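Local structure of ER-derived vesicles protein ERV41 (Saccharomyces cerevisiae, 3ZLC) at residues 152-161 with 174-185. The protein travels in COPII-coated vesicles from the endoplasmic reticulum, is needed for efficient transport of some secretory proteins to the Golgi, and facilitates retrograde transport back. Numbering follows the deposited sequence.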
loop_
_atom_site.group_PDB
_atom_site.type_symbol
_atom_site.label_atom_id
_atom_site.label_comp_id
_atom_site.label_asym_id
_atom_site.label_seq_id
_atom_site.Cartn_x
_atom_site.Cartn_y
_atom_site.Cartn_z
ATOM N N LEU A 152 2.334 13.721 12.658
ATOM C CA LEU A 152 2.506 12.996 11.400
ATOM C C LEU A 152 3.666 12.023 11.463
ATOM O O LEU A 152 4.799 12.417 11.732
ATOM C CB LEU A 152 2.787 13.960 10.252
ATOM C CG LEU A 152 1.695 14.894 9.768
ATOM C CD1 LEU A 152 2.091 15.420 8.404
ATOM C CD2 LEU A 152 0.390 14.137 9.698
ATOM N N LYS A 153 3.389 10.751 11.200
ATOM C CA LYS A 153 4.443 9.754 11.141
ATOM C C LYS A 153 4.053 8.749 10.082
ATOM O O LYS A 153 2.993 8.123 10.185
ATOM C CB LYS A 153 4.606 9.053 12.490
ATOM C CG LYS A 153 5.099 9.944 13.619
ATOM C CD LYS A 153 5.681 9.120 14.758
ATOM C CE LYS A 153 4.637 8.784 15.796
ATOM N NZ LYS A 153 4.169 10.002 16.511
ATOM N N PHE A 154 4.892 8.592 9.060
ATOM C CA PHE A 154 4.534 7.708 7.952
ATOM C C PHE A 154 5.174 6.320 7.998
ATOM O O PHE A 154 5.200 5.604 6.992
ATOM C CB PHE A 154 4.744 8.414 6.603
ATOM C CG PHE A 154 3.775 9.553 6.381
ATOM C CD1 PHE A 154 2.433 9.296 6.130
ATOM C CD2 PHE A 154 4.200 10.878 6.452
ATOM C CE1 PHE A 154 1.522 10.348 5.938
ATOM C CE2 PHE A 154 3.304 11.934 6.260
ATOM C CZ PHE A 154 1.963 11.669 6.005
ATOM N N ASN A 155 5.657 5.928 9.175
ATOM C CA ASN A 155 5.920 4.513 9.433
ATOM C C ASN A 155 4.663 3.745 9.044
ATOM O O ASN A 155 3.547 4.212 9.256
ATOM C CB ASN A 155 6.233 4.279 10.918
ATOM C CG ASN A 155 7.357 5.159 11.418
ATOM O OD1 ASN A 155 8.409 5.247 10.791
ATOM N ND2 ASN A 155 7.132 5.832 12.539
ATOM N N HIS A 156 4.818 2.574 8.439
ATOM C CA HIS A 156 3.622 1.879 7.990
ATOM C C HIS A 156 3.856 0.388 7.877
ATOM O O HIS A 156 5.002 -0.072 7.802
ATOM C CB HIS A 156 3.136 2.449 6.646
ATOM C CG HIS A 156 4.135 2.319 5.539
ATOM N ND1 HIS A 156 5.175 3.206 5.374
ATOM C CD2 HIS A 156 4.258 1.405 4.539
ATOM C CE1 HIS A 156 5.898 2.850 4.322
ATOM N NE2 HIS A 156 5.361 1.764 3.798
ATOM N N VAL A 157 2.757 -0.358 7.910
ATOM C CA VAL A 157 2.787 -1.801 7.714
ATOM C C VAL A 157 1.861 -2.082 6.564
ATOM O O VAL A 157 0.715 -1.638 6.575
ATOM C CB VAL A 157 2.213 -2.545 8.932
ATOM C CG1 VAL A 157 2.048 -4.042 8.610
ATOM C CG2 VAL A 157 3.129 -2.351 10.138
ATOM N N ILE A 158 2.339 -2.806 5.561
ATOM C CA ILE A 158 1.451 -3.178 4.471
ATOM C C ILE A 158 1.080 -4.634 4.685
ATOM O O ILE A 158 1.921 -5.520 4.495
ATOM C CB ILE A 158 2.146 -3.014 3.085
ATOM C CG1 ILE A 158 2.483 -1.534 2.839
ATOM C CG2 ILE A 158 1.229 -3.525 1.963
ATOM C CD1 ILE A 158 3.530 -1.291 1.723
ATOM N N ASN A 159 -0.160 -4.896 5.089
ATOM C CA ASN A 159 -0.589 -6.281 5.255
ATOM C C ASN A 159 -0.975 -6.856 3.903
ATOM O O ASN A 159 -0.655 -8.013 3.600
ATOM C CB ASN A 159 -1.755 -6.388 6.246
ATOM C CG ASN A 159 -1.396 -5.847 7.597
ATOM O OD1 ASN A 159 -0.424 -6.304 8.205
ATOM N ND2 ASN A 159 -2.145 -4.829 8.066
ATOM N N GLU A 160 -1.637 -6.036 3.093
ATOM C CA GLU A 160 -1.966 -6.407 1.712
ATOM C C GLU A 160 -1.868 -5.216 0.780
ATOM O O GLU A 160 -2.252 -4.099 1.143
ATOM C CB GLU A 160 -3.397 -6.977 1.607
ATOM C CG GLU A 160 -3.708 -7.445 0.156
ATOM C CD GLU A 160 -5.140 -7.922 -0.042
ATOM O OE1 GLU A 160 -5.943 -7.833 0.915
ATOM O OE2 GLU A 160 -5.462 -8.376 -1.170
ATOM N N PHE A 161 -1.356 -5.464 -0.426
ATOM C CA PHE A 161 -1.466 -4.517 -1.527
ATOM C C PHE A 161 -1.455 -5.344 -2.811
ATOM O O PHE A 161 -0.429 -5.916 -3.171
ATOM C CB PHE A 161 -0.311 -3.515 -1.536
ATOM C CG PHE A 161 -0.525 -2.396 -2.500
ATOM C CD1 PHE A 161 -1.435 -1.389 -2.206
ATOM C CD2 PHE A 161 0.150 -2.363 -3.718
ATOM C CE1 PHE A 161 -1.664 -0.350 -3.098
ATOM C CE2 PHE A 161 -0.072 -1.333 -4.613
ATOM C CZ PHE A 161 -0.984 -0.327 -4.307
ATOM N N LEU A 174 4.688 -6.486 -1.773
ATOM C CA LEU A 174 4.497 -5.598 -0.609
ATOM C C LEU A 174 3.706 -6.211 0.542
ATOM O O LEU A 174 3.695 -5.645 1.635
ATOM C CB LEU A 174 3.888 -4.249 -1.016
ATOM C CG LEU A 174 4.733 -3.515 -2.060
ATOM C CD1 LEU A 174 4.055 -2.193 -2.416
ATOM C CD2 LEU A 174 6.170 -3.301 -1.570
ATOM N N ASP A 175 3.074 -7.370 0.334
ATOM C CA ASP A 175 2.314 -8.017 1.416
ATOM C C ASP A 175 3.208 -8.358 2.590
ATOM O O ASP A 175 4.320 -8.866 2.399
ATOM C CB ASP A 175 1.666 -9.342 0.951
ATOM C CG ASP A 175 0.436 -9.129 0.097
ATOM O OD1 ASP A 175 0.106 -7.966 -0.194
ATOM O OD2 ASP A 175 -0.178 -10.134 -0.324
ATOM N N ASN A 176 2.706 -8.121 3.802
ATOM C CA ASN A 176 3.444 -8.447 5.018
ATOM C C ASN A 176 4.844 -7.804 5.058
ATOM O O ASN A 176 5.839 -8.455 5.354
ATOM C CB ASN A 176 3.532 -9.972 5.203
ATOM C CG ASN A 176 2.169 -10.650 5.108
ATOM O OD1 ASN A 176 1.924 -11.443 4.201
ATOM N ND2 ASN A 176 1.272 -10.326 6.038
ATOM N N THR A 177 4.902 -6.509 4.779
ATOM C CA THR A 177 6.151 -5.764 4.874
ATOM C C THR A 177 5.880 -4.524 5.705
ATOM O O THR A 177 4.729 -4.137 5.873
ATOM C CB THR A 177 6.655 -5.309 3.496
ATOM O OG1 THR A 177 5.696 -4.425 2.918
ATOM C CG2 THR A 177 6.870 -6.509 2.572
ATOM N N ALA A 178 6.933 -3.897 6.213
ATOM C CA ALA A 178 6.781 -2.681 7.008
ATOM C C ALA A 178 8.000 -1.793 6.807
ATOM O O ALA A 178 9.109 -2.288 6.564
ATOM C CB ALA A 178 6.608 -3.034 8.504
ATOM N N GLN A 179 7.789 -0.487 6.903
ATOM C CA GLN A 179 8.890 0.466 6.958
ATOM C C GLN A 179 8.673 1.386 8.152
ATOM O O GLN A 179 7.566 1.874 8.386
ATOM C CB GLN A 179 8.984 1.261 5.645
ATOM C CG GLN A 179 9.469 0.400 4.471
ATOM C CD GLN A 179 10.084 1.197 3.324
ATOM O OE1 GLN A 179 11.175 1.754 3.456
ATOM N NE2 GLN A 179 9.391 1.230 2.181
ATOM N N PHE A 180 9.732 1.606 8.919
ATOM C CA PHE A 180 9.665 2.547 10.016
ATOM C C PHE A 180 11.037 3.119 10.317
ATOM O O PHE A 180 12.064 2.484 10.082
ATOM C CB PHE A 180 9.080 1.898 11.271
ATOM C CG PHE A 180 10.035 1.011 11.983
ATOM C CD1 PHE A 180 10.868 1.520 12.971
ATOM C CD2 PHE A 180 10.103 -0.334 11.677
ATOM C CE1 PHE A 180 11.764 0.704 13.629
ATOM C CE2 PHE A 180 10.988 -1.159 12.343
ATOM C CZ PHE A 180 11.825 -0.640 13.315
ATOM N N ASN A 181 11.036 4.321 10.867
ATOM C CA ASN A 181 12.270 5.004 11.224
ATOM C C ASN A 181 11.862 6.004 12.281
ATOM O O ASN A 181 11.237 7.019 11.966
ATOM C CB ASN A 181 12.878 5.717 10.002
ATOM C CG ASN A 181 14.226 6.380 10.305
ATOM O OD1 ASN A 181 14.509 6.779 11.441
ATOM N ND2 ASN A 181 15.056 6.513 9.276
ATOM N N GLN A 182 12.192 5.710 13.533
ATOM C CA GLN A 182 11.751 6.548 14.636
ATOM C C GLN A 182 12.413 7.925 14.580
ATOM O O GLN A 182 11.909 8.886 15.162
ATOM C CB GLN A 182 12.007 5.844 15.978
ATOM C CG GLN A 182 11.420 4.429 16.049
ATOM C CD GLN A 182 11.465 3.824 17.446
ATOM O OE1 GLN A 182 12.211 2.874 17.704
ATOM N NE2 GLN A 182 10.652 4.362 18.349
ATOM N N ASP A 183 13.521 8.017 13.847
ATOM C CA ASP A 183 14.239 9.278 13.685
ATOM C C ASP A 183 13.771 10.080 12.460
ATOM O O ASP A 183 14.027 11.274 12.362
ATOM C CB ASP A 183 15.748 9.017 13.612
ATOM C CG ASP A 183 16.304 8.446 14.908
ATOM O OD1 ASP A 183 15.723 8.719 15.981
ATOM O OD2 ASP A 183 17.322 7.719 14.850
ATOM N N GLU A 184 13.087 9.429 11.529
ATOM C CA GLU A 184 12.576 10.131 10.355
ATOM C C GLU A 184 11.084 9.871 10.137
ATOM O O GLU A 184 10.711 9.181 9.187
ATOM C CB GLU A 184 13.365 9.731 9.095
ATOM C CG GLU A 184 14.886 9.981 9.163
ATOM C CD GLU A 184 15.248 11.454 9.257
ATOM O OE1 GLU A 184 14.430 12.304 8.843
ATOM O OE2 GLU A 184 16.356 11.764 9.746
ATOM N N PRO A 185 10.224 10.437 11.011
ATOM C CA PRO A 185 8.770 10.237 10.889
ATOM C C PRO A 185 8.175 10.793 9.597
ATOM O O PRO A 185 7.179 10.248 9.116
ATOM C CB PRO A 185 8.196 11.024 12.088
ATOM C CG PRO A 185 9.286 11.999 12.493
ATOM C CD PRO A 185 10.575 11.265 12.183
HETATM O O HOH W 1 8.888 6.866 8.647
HETATM O O HOH W 2 8.934 7.917 13.104
HETATM O O HOH W 3 1.903 -8.081 7.951
HETATM O O HOH W 4 -1.534 -10.800 2.298
#
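Asn-155 lays its amide across CB of Phe-180, the amide and phenyl planes 75° apart. With CG anti to the carbonyl carbon (chi1 -54°), Asn-155 brings OD1 past Phe-180 to accept a hydrogen bond from Asn-181 N at 2.8 Å, the donor standing above the carbonyl plane. Water 1 ties the same oxygen to Glu-184 O, while ND2 hydrogen-bonds Asn-29 OD1 and, through water 2, reaches Asn-181 O. Cutting this side chain back to an alanine is likely to leave the N-H of Asn-181 without its acceptor and the turn without its water bridge to Glu-184 O. Beyond that turn, Phe-154 N donates to Pro-185 O at 2.8 Å, and the proline CB packs on CG of Lys-153.

Along the strands, His-156 exchanges two backbone hydrogen bonds with Gln-179, and Ile-158 two with Thr-177. The His-156 imidazole lies beside the Gln-179 side chain, its CE1 3.7 Å from Gln-179 CB; ND1 donates to Phe-154 O, which lies in the ring plane and fixes the ring's rotation, and NE2 is hydrogen-bonded to Tyr-191 OH, which also meets Gln-179 NE2. Ile-158 sets CG2 over Leu-174 O and CD1 against Leu-174 CB (4.0 Å). At the far end Asp-175 OD1 accepts a hydrogen bond from Phe-161 N, 2.9 Å away.

Strands 156-158 and 177-179 run antiparallel at 164°, with a G1 bulge where Asn-176 and Thr-177 face Ile-158, as neighbours in a mixed beta sheet of the lumenal domain.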